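Local coordinates for protein laccase (Uncultured bacterium, PDB 4F7K) that probably oxidises phenolic and related substrates at a copper centre and passes the electrons to dioxygen, reducing it to water, as multicopper oxidases of the laccase type do, at residues N51-S57 and V80-G85; D67-D71 and F87-F91; A210-M214 and A371-T375; N392-L398 and T412-V416. One frame throughout, in Å; residues are numbered along the deposited sequence.

Contact 1. Residues N51-S57 and V80-G85; sequences NQIGEGS and VVEAGG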
loop_
_atom_site.group_PDB
_atom_site.type_symbol
_atom_site.label_atom_id
_atom_site.label_comp_id
_atom_site.label_asym_id
_atom_site.label_seq_id
_atom_site.Cartn_x
_atom_site.Cartn_y
_atom_site.Cartn_z
ATOM N N ASN A 51 -20.302 3.341 -8.937
ATOM C CA ASN A 51 -20.707 2.633 -7.715
ATOM C C ASN A 51 -21.827 1.606 -7.965
ATOM O O ASN A 51 -23.008 1.975 -8.067
ATOM C CB ASN A 51 -21.119 3.669 -6.666
ATOM C CG ASN A 51 -21.470 3.058 -5.321
ATOM O OD1 ASN A 51 -21.721 1.855 -5.202
ATOM N ND2 ASN A 51 -21.529 3.907 -4.295
ATOM N N GLN A 52 -21.460 0.328 -8.095
ATOM C CA GLN A 52 -22.467 -0.757 -8.197
ATOM C C GLN A 52 -22.463 -1.661 -6.955
ATOM O O GLN A 52 -22.636 -2.875 -7.067
ATOM C CB GLN A 52 -22.268 -1.628 -9.451
ATOM C CG GLN A 52 -22.294 -0.857 -10.771
ATOM C CD GLN A 52 -22.265 -1.768 -12.002
ATOM O OE1 GLN A 52 -21.924 -2.960 -11.922
ATOM N NE2 GLN A 52 -22.617 -1.210 -13.147
ATOM N N ILE A 53 -22.264 -1.087 -5.775
ATOM C CA ILE A 53 -22.163 -1.929 -4.589
ATOM C C ILE A 53 -23.304 -1.740 -3.603
ATOM O O ILE A 53 -23.326 -2.400 -2.551
ATOM C CB ILE A 53 -20.794 -1.795 -3.846
ATOM C CG1 ILE A 53 -20.665 -0.424 -3.175
ATOM C CG2 ILE A 53 -19.623 -2.154 -4.781
ATOM C CD1 ILE A 53 -19.443 -0.261 -2.297
ATOM N N GLY A 54 -24.239 -0.849 -3.933
ATOM C CA GLY A 54 -25.465 -0.722 -3.163
ATOM C C GLY A 54 -25.340 0.193 -1.957
ATOM O O GLY A 54 -26.311 0.370 -1.228
ATOM N N GLU A 55 -24.164 0.794 -1.750
ATOM C CA GLU A 55 -23.985 1.713 -0.628
ATOM C C GLU A 55 -23.006 2.830 -0.989
ATOM O O GLU A 55 -22.325 2.721 -1.977
ATOM C CB GLU A 55 -23.566 0.953 0.655
ATOM C CG GLU A 55 -22.339 0.115 0.512
ATOM C CD GLU A 55 -22.069 -0.781 1.707
ATOM O OE1 GLU A 55 -21.008 -0.595 2.348
ATOM O OE2 GLU A 55 -22.898 -1.681 2.007
ATOM N N GLY A 56 -23.020 3.924 -0.223
ATOM C CA GLY A 56 -22.120 5.058 -0.389
ATOM C C GLY A 56 -20.682 4.573 -0.532
ATOM O O GLY A 56 -20.305 3.574 0.071
ATOM N N SER A 57 -19.892 5.246 -1.371
ATOM C CA SER A 57 -18.505 4.851 -1.559
ATOM C C SER A 57 -17.693 5.991 -2.141
ATOM O O SER A 57 -18.244 7.046 -2.475
ATOM C CB SER A 57 -18.393 3.633 -2.464
ATOM O OG SER A 57 -17.097 3.087 -2.317
ATOM N N VAL A 80 -19.848 11.838 -0.710
ATOM C CA VAL A 80 -19.897 10.405 -0.922
ATOM C C VAL A 80 -20.538 10.106 -2.294
ATOM O O VAL A 80 -21.393 10.854 -2.768
ATOM C CB VAL A 80 -20.665 9.736 0.240
ATOM C CG1 VAL A 80 -22.180 10.023 0.134
ATOM C CG2 VAL A 80 -20.371 8.242 0.325
ATOM N N VAL A 81 -20.091 9.039 -2.947
ATOM C CA VAL A 81 -20.689 8.611 -4.200
ATOM C C VAL A 81 -21.830 7.670 -3.851
ATOM O O VAL A 81 -21.610 6.560 -3.358
ATOM C CB VAL A 81 -19.639 7.924 -5.124
ATOM C CG1 VAL A 81 -20.243 7.575 -6.493
ATOM C CG2 VAL A 81 -18.422 8.828 -5.294
ATOM N N GLU A 82 -23.060 8.129 -4.045
ATOM C CA GLU A 82 -24.203 7.322 -3.677
ATOM C C GLU A 82 -24.254 6.109 -4.583
ATOM O O GLU A 82 -23.615 6.095 -5.638
ATOM C CB GLU A 82 -25.498 8.136 -3.744
ATOM C CG GLU A 82 -25.574 9.260 -2.689
ATOM C CD GLU A 82 -25.588 8.771 -1.211
ATOM O OE1 GLU A 82 -25.404 7.560 -0.915
ATOM O OE2 GLU A 82 -25.782 9.626 -0.317
ATOM N N ALA A 83 -24.964 5.076 -4.154
ATOM C CA ALA A 83 -25.103 3.889 -4.963
ATOM C C ALA A 83 -25.731 4.276 -6.298
ATOM O O ALA A 83 -26.610 5.141 -6.354
ATOM C CB ALA A 83 -25.934 2.851 -4.231
ATOM N N GLY A 84 -25.234 3.678 -7.375
ATOM C CA GLY A 84 -25.723 3.956 -8.710
ATOM C C GLY A 84 -25.101 5.206 -9.314
ATOM O O GLY A 84 -25.369 5.545 -10.462
ATOM N N GLY A 85 -24.295 5.907 -8.526
ATOM C CA GLY A 85 -23.683 7.158 -8.957
ATOM C C GLY A 85 -22.286 6.995 -9.502
ATOM O O GLY A 85 -21.746 5.901 -9.552
#
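The carboxamide of Asn51 reaches across to the carbonyl of Val81 and, within its own loop, to that of Glu55. Asn51 ND2 donates to Val81 O at 2.8 Å and to Glu55 O at 2.7 Å, and both acceptors lie close to the plane of the amide. The bond to Val81 is the more bent of the two, with 134° at the hydrogen, and its donor stands above the carbonyl plane. Val81 O accepts a second bond, from Ser57 N at 2.9 Å on the opposite face of that plane, and Ser57 O takes Val81 N at 2.8 Å, completing an antiparallel hydrogen-bonded pair. With CG anti to the backbone N (chi1 -176°), the amide of Asn51 points across the gap between the loops, and its OD1 turns back to accept Ile53 N in an Asx turn. The Asn51 backbone is gripped as well: its N donates to Gly85 O, almost straight, at 3.0 Å, while its O receives Gly84 N from the type II turn 82-85. Around this polar centre Ala83 CB rests 3.5 Å from Gly54 C, and Val80 CG2 sits against Gly56. Farther out, Phe49 of strand 44-51 packs on Val81 and Ser57. Backbone and amide bonds thus carry much of the join between the two loops: Asn51 uses its side chain and both backbone polar atoms, and Ser57 pairs with Val81 beside it.

Contact 2. Residues D67-D71 and F87-F91; sequences DNAMD and FEYSF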
loop_
_atom_site.group_PDB
_atom_site.type_symbol
_atom_site.label_atom_id
_atom_site.label_comp_id
_atom_site.label_asym_id
_atom_site.label_seq_id
_atom_site.Cartn_x
_atom_site.Cartn_y
_atom_site.Cartn_z
ATOM N N ASP A 67 -3.826 16.555 -6.354
ATOM C CA ASP A 67 -4.881 17.534 -6.100
ATOM C C ASP A 67 -5.875 17.005 -5.052
ATOM O O ASP A 67 -6.407 15.883 -5.167
ATOM C CB ASP A 67 -5.578 17.911 -7.415
ATOM C CG ASP A 67 -6.865 18.738 -7.216
ATOM O OD1 ASP A 67 -7.126 19.255 -6.102
ATOM O OD2 ASP A 67 -7.623 18.865 -8.217
ATOM N N ASN A 68 -6.095 17.830 -4.033
ATOM C CA ASN A 68 -6.898 17.494 -2.865
ATOM C C ASN A 68 -8.320 17.080 -3.202
ATOM O O ASN A 68 -8.879 16.236 -2.522
ATOM C CB ASN A 68 -6.919 18.668 -1.868
ATOM C CG ASN A 68 -7.599 18.316 -0.526
ATOM O OD1 ASN A 68 -7.281 17.292 0.114
ATOM N ND2 ASN A 68 -8.536 19.162 -0.102
ATOM N N ALA A 69 -8.885 17.694 -4.252
ATOM C CA ALA A 69 -10.272 17.464 -4.651
ATOM C C ALA A 69 -10.470 16.019 -5.083
ATOM O O ALA A 69 -11.611 15.542 -5.145
ATOM C CB ALA A 69 -10.697 18.427 -5.772
ATOM N N MET A 70 -9.347 15.344 -5.343
ATOM C CA MET A 70 -9.323 14.015 -5.884
ATOM C C MET A 70 -8.938 12.917 -4.854
ATOM O O MET A 70 -8.806 11.745 -5.224
ATOM C CB MET A 70 -8.357 13.980 -7.058
ATOM C CG MET A 70 -8.753 14.821 -8.296
ATOM S SD MET A 70 -10.384 14.351 -8.908
ATOM C CE MET A 70 -11.434 15.760 -8.503
ATOM N N ASP A 71 -8.785 13.295 -3.580
ATOM C CA ASP A 71 -8.182 12.433 -2.539
ATOM C C ASP A 71 -9.121 11.301 -2.068
ATOM O O ASP A 71 -8.670 10.290 -1.521
ATOM C CB ASP A 71 -7.780 13.308 -1.351
ATOM C CG ASP A 71 -6.883 12.593 -0.333
ATOM O OD1 ASP A 71 -5.878 11.965 -0.729
ATOM O OD2 ASP A 71 -7.171 12.690 0.889
ATOM N N PHE A 87 -18.228 9.210 -10.196
ATOM C CA PHE A 87 -17.303 10.270 -9.846
ATOM C C PHE A 87 -16.138 10.206 -10.812
ATOM O O PHE A 87 -15.571 9.147 -11.077
ATOM C CB PHE A 87 -16.768 10.117 -8.407
ATOM C CG PHE A 87 -16.112 11.363 -7.877
ATOM C CD1 PHE A 87 -16.847 12.289 -7.132
ATOM C CD2 PHE A 87 -14.762 11.627 -8.130
ATOM C CE1 PHE A 87 -16.252 13.454 -6.658
ATOM C CE2 PHE A 87 -14.168 12.790 -7.664
ATOM C CZ PHE A 87 -14.906 13.698 -6.919
ATOM N N GLU A 88 -15.764 11.365 -11.309
ATOM C CA GLU A 88 -14.663 11.464 -12.241
ATOM C C GLU A 88 -13.382 11.798 -11.467
ATOM O O GLU A 88 -13.251 12.901 -10.903
ATOM C CB GLU A 88 -14.985 12.562 -13.266
ATOM C CG GLU A 88 -14.385 12.317 -14.636
ATOM C CD GLU A 88 -15.395 11.770 -15.643
ATOM O OE1 GLU A 88 -15.782 12.514 -16.578
ATOM O OE2 GLU A 88 -15.800 10.602 -15.492
ATOM N N TYR A 89 -12.461 10.841 -11.386
ATOM C CA TYR A 89 -11.159 11.137 -10.752
ATOM C C TYR A 89 -10.126 11.486 -11.796
ATOM O O TYR A 89 -9.813 10.685 -12.682
ATOM C CB TYR A 89 -10.639 9.979 -9.901
ATOM C CG TYR A 89 -11.457 9.733 -8.660
ATOM C CD1 TYR A 89 -11.245 10.501 -7.502
ATOM C CD2 TYR A 89 -12.456 8.730 -8.636
ATOM C CE1 TYR A 89 -11.996 10.282 -6.332
ATOM C CE2 TYR A 89 -13.224 8.512 -7.465
ATOM C CZ TYR A 89 -12.977 9.293 -6.328
ATOM O OH TYR A 89 -13.700 9.080 -5.187
ATOM N N SER A 90 -9.576 12.674 -11.688
ATOM C CA SER A 90 -8.588 13.092 -12.654
ATOM C C SER A 90 -7.428 13.847 -12.003
ATOM O O SER A 90 -7.608 14.943 -11.483
ATOM C CB SER A 90 -9.255 13.912 -13.751
ATOM O OG SER A 90 -8.274 14.663 -14.424
ATOM N N PHE A 91 -6.241 13.252 -12.040
ATOM C CA PHE A 91 -5.063 13.854 -11.428
ATOM C C PHE A 91 -3.789 13.451 -12.161
ATOM O O PHE A 91 -3.707 12.361 -12.761
ATOM C CB PHE A 91 -4.961 13.410 -9.964
ATOM C CG PHE A 91 -5.033 11.923 -9.793
ATOM C CD1 PHE A 91 -3.879 11.159 -9.793
ATOM C CD2 PHE A 91 -6.265 11.283 -9.650
ATOM C CE1 PHE A 91 -3.948 9.791 -9.656
ATOM C CE2 PHE A 91 -6.340 9.914 -9.506
ATOM C CZ PHE A 91 -5.192 9.166 -9.506
HETATM O O HOH W 1 -6.305 17.216 -10.865
#
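Three rings of strand 87-91, those of Phe87, Tyr89 and Phe91, lie along the side chain of Met70, all meeting it obliquely. Phe87 CD2 lies over the centre of one face of the Tyr89 ring, 3.3 Å above its plane, and Trp61 meets Tyr89 edge-to-face. The sulfur of Met70 approaches Tyr89 obliquely, SD lying 5.4 Å from the ring centroid and 63° off the normal, in a Met-aromatic contact; the backbone Met70 O is 3.6 Å from Tyr89 CD1. Bends at chi2 (-56°) and chi3 turn the thioether toward the start of strand 87-91, and Met70 CE comes within 4.1 Å of Phe87 CE2. Nearer the backbone, Met70 CB approaches Phe91 CD2. Between these apolar contacts Met70 SD serves as an acceptor, with Ser90 N at 3.3 Å, in a weak but nearly straight hydrogen bond. A water adds a second polar link, donating to Ser90 O at 2.7 Å and, weakly, to Asp67 OD2. Polar ends of the strand look elsewhere, Tyr89 OH to Gln78 and Val59 N, Ser90 OG to Asp46. Just past Met70, Asp71 O is hydrogen-bonded to His60 and Asp71 OD2 to His356. The short 3-10 turn thus lies against an outermost strand of a cupredoxin-type sheet, in the loop that follows the His-Trp-His-Gly sequence, which in multicopper oxidases supplies ligands to the trinuclear copper cluster.

Contact 3. Residues A210-M214 and A371-T375; sequences ALDGM and ALRDT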
loop_
_atom_site.group_PDB
_atom_site.type_symbol
_atom_site.label_atom_id
_atom_site.label_comp_id
_atom_site.label_asym_id
_atom_site.label_seq_id
_atom_site.Cartn_x
_atom_site.Cartn_y
_atom_site.Cartn_z
ATOM N N ALA A 210 13.019 0.758 -3.052
ATOM C CA ALA A 210 12.058 1.812 -2.674
ATOM C C ALA A 210 11.146 1.405 -1.517
ATOM O O ALA A 210 10.899 0.219 -1.296
ATOM C CB ALA A 210 11.199 2.235 -3.892
ATOM N N LEU A 211 10.664 2.396 -0.772
ATOM C CA LEU A 211 9.598 2.159 0.207
ATOM C C LEU A 211 8.461 3.156 -0.003
ATOM O O LEU A 211 8.708 4.366 -0.189
ATOM C CB LEU A 211 10.111 2.211 1.647
ATOM C CG LEU A 211 11.320 1.326 1.986
ATOM C CD1 LEU A 211 12.019 1.811 3.257
ATOM C CD2 LEU A 211 10.922 -0.142 2.115
ATOM N N ASP A 212 7.224 2.643 0.028
ATOM C CA ASP A 212 6.045 3.492 -0.143
ATOM C C ASP A 212 6.119 4.382 -1.404
ATOM O O ASP A 212 5.749 5.559 -1.393
ATOM C CB ASP A 212 5.786 4.308 1.114
ATOM C CG ASP A 212 5.425 3.428 2.323
ATOM O OD1 ASP A 212 5.327 2.194 2.172
ATOM O OD2 ASP A 212 5.230 3.978 3.423
ATOM N N GLY A 213 6.597 3.808 -2.493
ATOM C CA GLY A 213 6.671 4.557 -3.746
ATOM C C GLY A 213 7.848 5.509 -3.819
ATOM O O GLY A 213 8.021 6.173 -4.828
ATOM N N MET A 214 8.669 5.561 -2.772
ATOM C CA MET A 214 9.807 6.507 -2.712
ATOM C C MET A 214 11.155 5.812 -2.702
ATOM O O MET A 214 11.486 5.133 -1.729
ATOM C CB MET A 214 9.719 7.451 -1.505
ATOM C CG MET A 214 8.523 8.359 -1.533
ATOM S SD MET A 214 8.637 9.586 -2.839
ATOM C CE MET A 214 6.903 9.993 -3.016
ATOM N N ALA A 371 13.323 6.417 7.317
ATOM C CA ALA A 371 12.463 6.106 6.169
ATOM C C ALA A 371 11.473 7.218 5.888
ATOM O O ALA A 371 10.892 7.809 6.800
ATOM C CB ALA A 371 11.705 4.769 6.389
ATOM N N LEU A 372 11.341 7.521 4.609
ATOM C CA LEU A 372 10.343 8.422 4.113
ATOM C C LEU A 372 9.230 7.513 3.631
ATOM O O LEU A 372 9.444 6.629 2.793
ATOM C CB LEU A 372 10.909 9.275 2.976
ATOM C CG LEU A 372 9.909 10.165 2.245
ATOM C CD1 LEU A 372 9.463 11.315 3.103
ATOM C CD2 LEU A 372 10.530 10.719 0.974
ATOM N N ARG A 373 8.048 7.723 4.198
ATOM C CA ARG A 373 6.927 6.799 4.110
ATOM C C ARG A 373 5.665 7.601 3.838
ATOM O O ARG A 373 5.675 8.813 3.978
ATOM C CB ARG A 373 6.745 6.106 5.479
ATOM C CG ARG A 373 7.741 4.989 5.835
ATOM C CD ARG A 373 7.174 3.649 5.284
ATOM N NE ARG A 373 7.990 2.527 5.689
ATOM C CZ ARG A 373 7.991 1.327 5.132
ATOM N NH1 ARG A 373 7.200 1.022 4.089
ATOM N NH2 ARG A 373 8.822 0.422 5.647
ATOM N N ASP A 374 4.567 6.934 3.481
ATOM C CA ASP A 374 3.283 7.602 3.541
ATOM C C ASP A 374 2.374 6.909 4.584
ATOM O O ASP A 374 1.293 7.418 4.904
ATOM C CB ASP A 374 2.629 7.760 2.139
ATOM C CG ASP A 374 2.393 6.431 1.424
ATOM O OD1 ASP A 374 1.904 5.466 2.084
ATOM O OD2 ASP A 374 2.686 6.351 0.184
ATOM N N THR A 375 2.858 5.794 5.139
ATOM C CA THR A 375 2.116 4.997 6.096
ATOM C C THR A 375 3.113 4.468 7.094
ATOM O O THR A 375 4.137 3.900 6.703
ATOM C CB THR A 375 1.480 3.748 5.399
ATOM O OG1 THR A 375 0.725 4.155 4.257
ATOM C CG2 THR A 375 0.588 2.943 6.335
HETATM O O HOH W 2 11.280 5.707 0.878
#
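Asp212 and Arg373 meet in a buried salt bridge, Arg373 NH1 donating to Asp212 OD1 at 2.9 Å. The acceptor lies in the guanidinium plane, at its edge, but the arginine comes to OD1 from above the carboxylate plane; the two groups are turned 58° apart. Leu211 CB lies over one face of the Arg373 guanidinium, toward its rim, 4.0 Å above the plane. OD1 is shared, since the backbone N of Arg232 also donates to it. The other oxygen, Asp212 OD2, takes the backbone Asp374 N at 3.0 Å and Thr375 N weakly, although its position is doubtful because it crowds Arg373 in the model. The carboxylate of Asp374 is divided: OD2 forms a salt bridge with Arg232, while Asp374 OD1 accepts Thr375 OG1 at 2.8 Å, a hydroxyl hydrogen-bonded to His62 as well. Two backbone oxygens find histidines, Asp212 O with His359 and Asp374 O with His354. A water lies 2.7 Å from Met214 O and 2.8 Å from Leu372 O and is placed to donate to both, though more acceptors are in reach than it has protons. Apolar contacts add to this, Met214 CG on Leu372 CD2 and Leu211 CD1 on Ala371 CB. The type I' turn 211-214 joins strand 204-211 to edge strand 214-220 and is laid against the end of strand 369-373, outermost in a sheet of the last cupredoxin-type domain, so the contact joins two domains beside strand 232-239.

Contact 4. Residues N392-L398 and T412-V416; sequences NPGNWLL and TWVEV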
loop_
_atom_site.group_PDB
_atom_site.type_symbol
_atom_site.label_atom_id
_atom_site.label_comp_id
_atom_site.label_asym_id
_atom_site.label_seq_id
_atom_site.Cartn_x
_atom_site.Cartn_y
_atom_site.Cartn_z
ATOM N N ASN A 392 1.415 20.399 0.171
ATOM C CA ASN A 392 0.165 20.122 -0.610
ATOM C C ASN A 392 -1.082 20.753 -0.002
ATOM O O ASN A 392 -1.488 20.404 1.117
ATOM C CB ASN A 392 -0.049 18.596 -0.797
ATOM C CG ASN A 392 -0.998 18.232 -1.986
ATOM O OD1 ASN A 392 -1.701 19.068 -2.573
ATOM N ND2 ASN A 392 -1.015 16.956 -2.314
ATOM N N PRO A 393 -1.715 21.691 -0.727
ATOM C CA PRO A 393 -2.809 22.425 -0.098
ATOM C C PRO A 393 -4.105 21.658 0.012
ATOM O O PRO A 393 -4.496 20.914 -0.909
ATOM C CB PRO A 393 -3.022 23.634 -1.038
ATOM C CG PRO A 393 -1.772 23.719 -1.827
ATOM C CD PRO A 393 -1.316 22.305 -2.004
ATOM N N GLY A 394 -4.779 21.870 1.130
ATOM C CA GLY A 394 -6.150 21.465 1.285
ATOM C C GLY A 394 -6.337 20.814 2.635
ATOM O O GLY A 394 -5.596 21.119 3.571
ATOM N N ASN A 395 -7.353 19.950 2.718
ATOM C CA ASN A 395 -7.798 19.291 3.957
ATOM C C ASN A 395 -7.530 17.791 3.852
ATOM O O ASN A 395 -8.056 17.114 2.937
ATOM C CB ASN A 395 -9.272 19.586 4.198
ATOM C CG ASN A 395 -9.539 21.079 4.415
ATOM O OD1 ASN A 395 -10.574 21.610 4.013
ATOM N ND2 ASN A 395 -8.586 21.759 5.013
ATOM N N TRP A 396 -6.660 17.316 4.753
ATOM C CA TRP A 396 -6.003 16.029 4.643
ATOM C C TRP A 396 -6.165 15.142 5.870
ATOM O O TRP A 396 -5.555 15.377 6.915
ATOM C CB TRP A 396 -4.520 16.203 4.367
ATOM C CG TRP A 396 -4.270 17.036 3.188
ATOM C CD1 TRP A 396 -3.940 18.352 3.179
ATOM C CD2 TRP A 396 -4.324 16.625 1.814
ATOM N NE1 TRP A 396 -3.763 18.790 1.896
ATOM C CE2 TRP A 396 -3.988 17.758 1.032
ATOM C CE3 TRP A 396 -4.601 15.412 1.170
ATOM C CZ2 TRP A 396 -3.939 17.726 -0.360
ATOM C CZ3 TRP A 396 -4.552 15.376 -0.239
ATOM C CH2 TRP A 396 -4.208 16.530 -0.983
ATOM N N LEU A 397 -6.959 14.093 5.705
ATOM C CA LEU A 397 -7.099 13.054 6.709
ATOM C C LEU A 397 -5.758 12.571 7.242
ATOM O O LEU A 397 -4.839 12.304 6.486
ATOM C CB LEU A 397 -7.876 11.873 6.108
ATOM C CG LEU A 397 -8.375 10.750 7.022
ATOM C CD1 LEU A 397 -9.477 11.232 7.952
ATOM C CD2 LEU A 397 -8.906 9.605 6.159
ATOM N N LEU A 398 -5.660 12.495 8.560
ATOM C CA LEU A 398 -4.629 11.711 9.225
ATOM C C LEU A 398 -5.373 10.523 9.864
ATOM O O LEU A 398 -6.214 10.671 10.754
ATOM C CB LEU A 398 -3.851 12.536 10.242
ATOM C CG LEU A 398 -2.690 11.961 11.055
ATOM C CD1 LEU A 398 -1.607 11.337 10.209
ATOM C CD2 LEU A 398 -2.067 13.084 11.880
ATOM N N THR A 412 -9.317 12.311 12.679
ATOM C CA THR A 412 -8.562 13.577 12.666
ATOM C C THR A 412 -8.105 14.068 11.277
ATOM O O THR A 412 -7.917 13.279 10.352
ATOM C CB THR A 412 -7.316 13.460 13.584
ATOM O OG1 THR A 412 -6.447 14.584 13.395
ATOM C CG2 THR A 412 -6.568 12.180 13.281
ATOM N N TRP A 413 -7.898 15.376 11.149
ATOM C CA TRP A 413 -7.395 15.927 9.904
ATOM C C TRP A 413 -6.508 17.139 10.062
ATOM O O TRP A 413 -6.415 17.712 11.126
ATOM C CB TRP A 413 -8.530 16.219 8.916
ATOM C CG TRP A 413 -9.581 17.137 9.430
ATOM C CD1 TRP A 413 -10.563 16.840 10.329
ATOM C CD2 TRP A 413 -9.784 18.499 9.048
ATOM N NE1 TRP A 413 -11.358 17.932 10.536
ATOM C CE2 TRP A 413 -10.909 18.965 9.760
ATOM C CE3 TRP A 413 -9.128 19.369 8.161
ATOM C CZ2 TRP A 413 -11.388 20.272 9.631
ATOM C CZ3 TRP A 413 -9.601 20.668 8.029
ATOM C CH2 TRP A 413 -10.720 21.107 8.760
ATOM N N VAL A 414 -5.855 17.506 8.970
ATOM C CA VAL A 414 -4.977 18.653 8.915
ATOM C C VAL A 414 -5.354 19.619 7.763
ATOM O O VAL A 414 -5.453 19.212 6.589
ATOM C CB VAL A 414 -3.516 18.209 8.811
ATOM C CG1 VAL A 414 -2.668 19.318 8.269
ATOM C CG2 VAL A 414 -3.006 17.762 10.185
ATOM N N GLU A 415 -5.557 20.886 8.125
ATOM C CA GLU A 415 -5.839 21.965 7.188
ATOM C C GLU A 415 -4.512 22.524 6.669
ATOM O O GLU A 415 -3.573 22.717 7.432
ATOM C CB GLU A 415 -6.665 23.048 7.891
ATOM C CG GLU A 415 -7.314 24.095 6.980
ATOM C CD GLU A 415 -8.356 24.979 7.696
ATOM O OE1 GLU A 415 -8.427 24.976 8.946
ATOM O OE2 GLU A 415 -9.106 25.690 7.000
ATOM N N VAL A 416 -4.431 22.751 5.362
ATOM C CA VAL A 416 -3.220 23.293 4.730
ATOM C C VAL A 416 -3.563 24.400 3.719
ATOM O O VAL A 416 -4.182 24.151 2.680
ATOM C CB VAL A 416 -2.388 22.211 4.032
ATOM C CG1 VAL A 416 -1.176 22.839 3.321
ATOM C CG2 VAL A 416 -1.942 21.151 5.022
#
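Trp396 and Val414 exchange a pair of backbone hydrogen bonds at the middle of two antiparallel strands, whose short segments run at 149° with axes 4.4 Å apart. Gly394 and Val416 repeat the exchange at the end of the modelled chain, Val416 N reaching Gly394 O at 2.7 Å. Side chains alternate: Asn395, Leu397, Trp413 and Glu415 lie on one face, Trp396 and Val414 on the other. On the first, Asn395 and Trp413 run side by side with their planes 70° apart, and Asn395 ND2 meets the edge of the indole 3.4 Å from Trp413 CZ3. Glu415 CG lies 3.3 Å from Asn395 ND2, on the same face. Trp413 NE1 is hydrogen-bonded to Thr326 O. These strands form a beta hairpin of the third cupredoxin-type domain, and strand 395-402 runs on into the His-Cys-His sequence that in multicopper oxidases links the type 1 and trinuclear copper sites. Beside Trp396, with CG1 anti to the backbone N (chi1 177°), Val416 brings CG1 to 3.3 Å from Asn392 O, while Val416 CG2 lies at the edge of the Trp396 indole, 3.9 Å from CD1. That same Asn392 carbonyl takes a weak bond from Trp396 NE1, while Asn392 ND2 is held by Ile66 O and Gly357 O.

The four contacts contrast a buried joint with three partly buried ones. Contact 3 is the most central, about 10 Å from the centre of the chain to its own centre, and the one that depends on charge. Contact 1, centred about 23 Å out, relies on backbone and amide bonds between loops; contact 2, a sulfur among rings, interleaves with it along the chain in the same domain, and Val81 touches Phe87. Contact 4 is the regular strand pairing, in another domain, yet it also meets contact 2: Asn68 lies against Pro393, Gly394 and Trp396. Both contacts 1 and 2 draw on the long loop between strands 59-62 and 86-92, whereas contact 3, like the join of contacts 2 and 4, brings separate domains together.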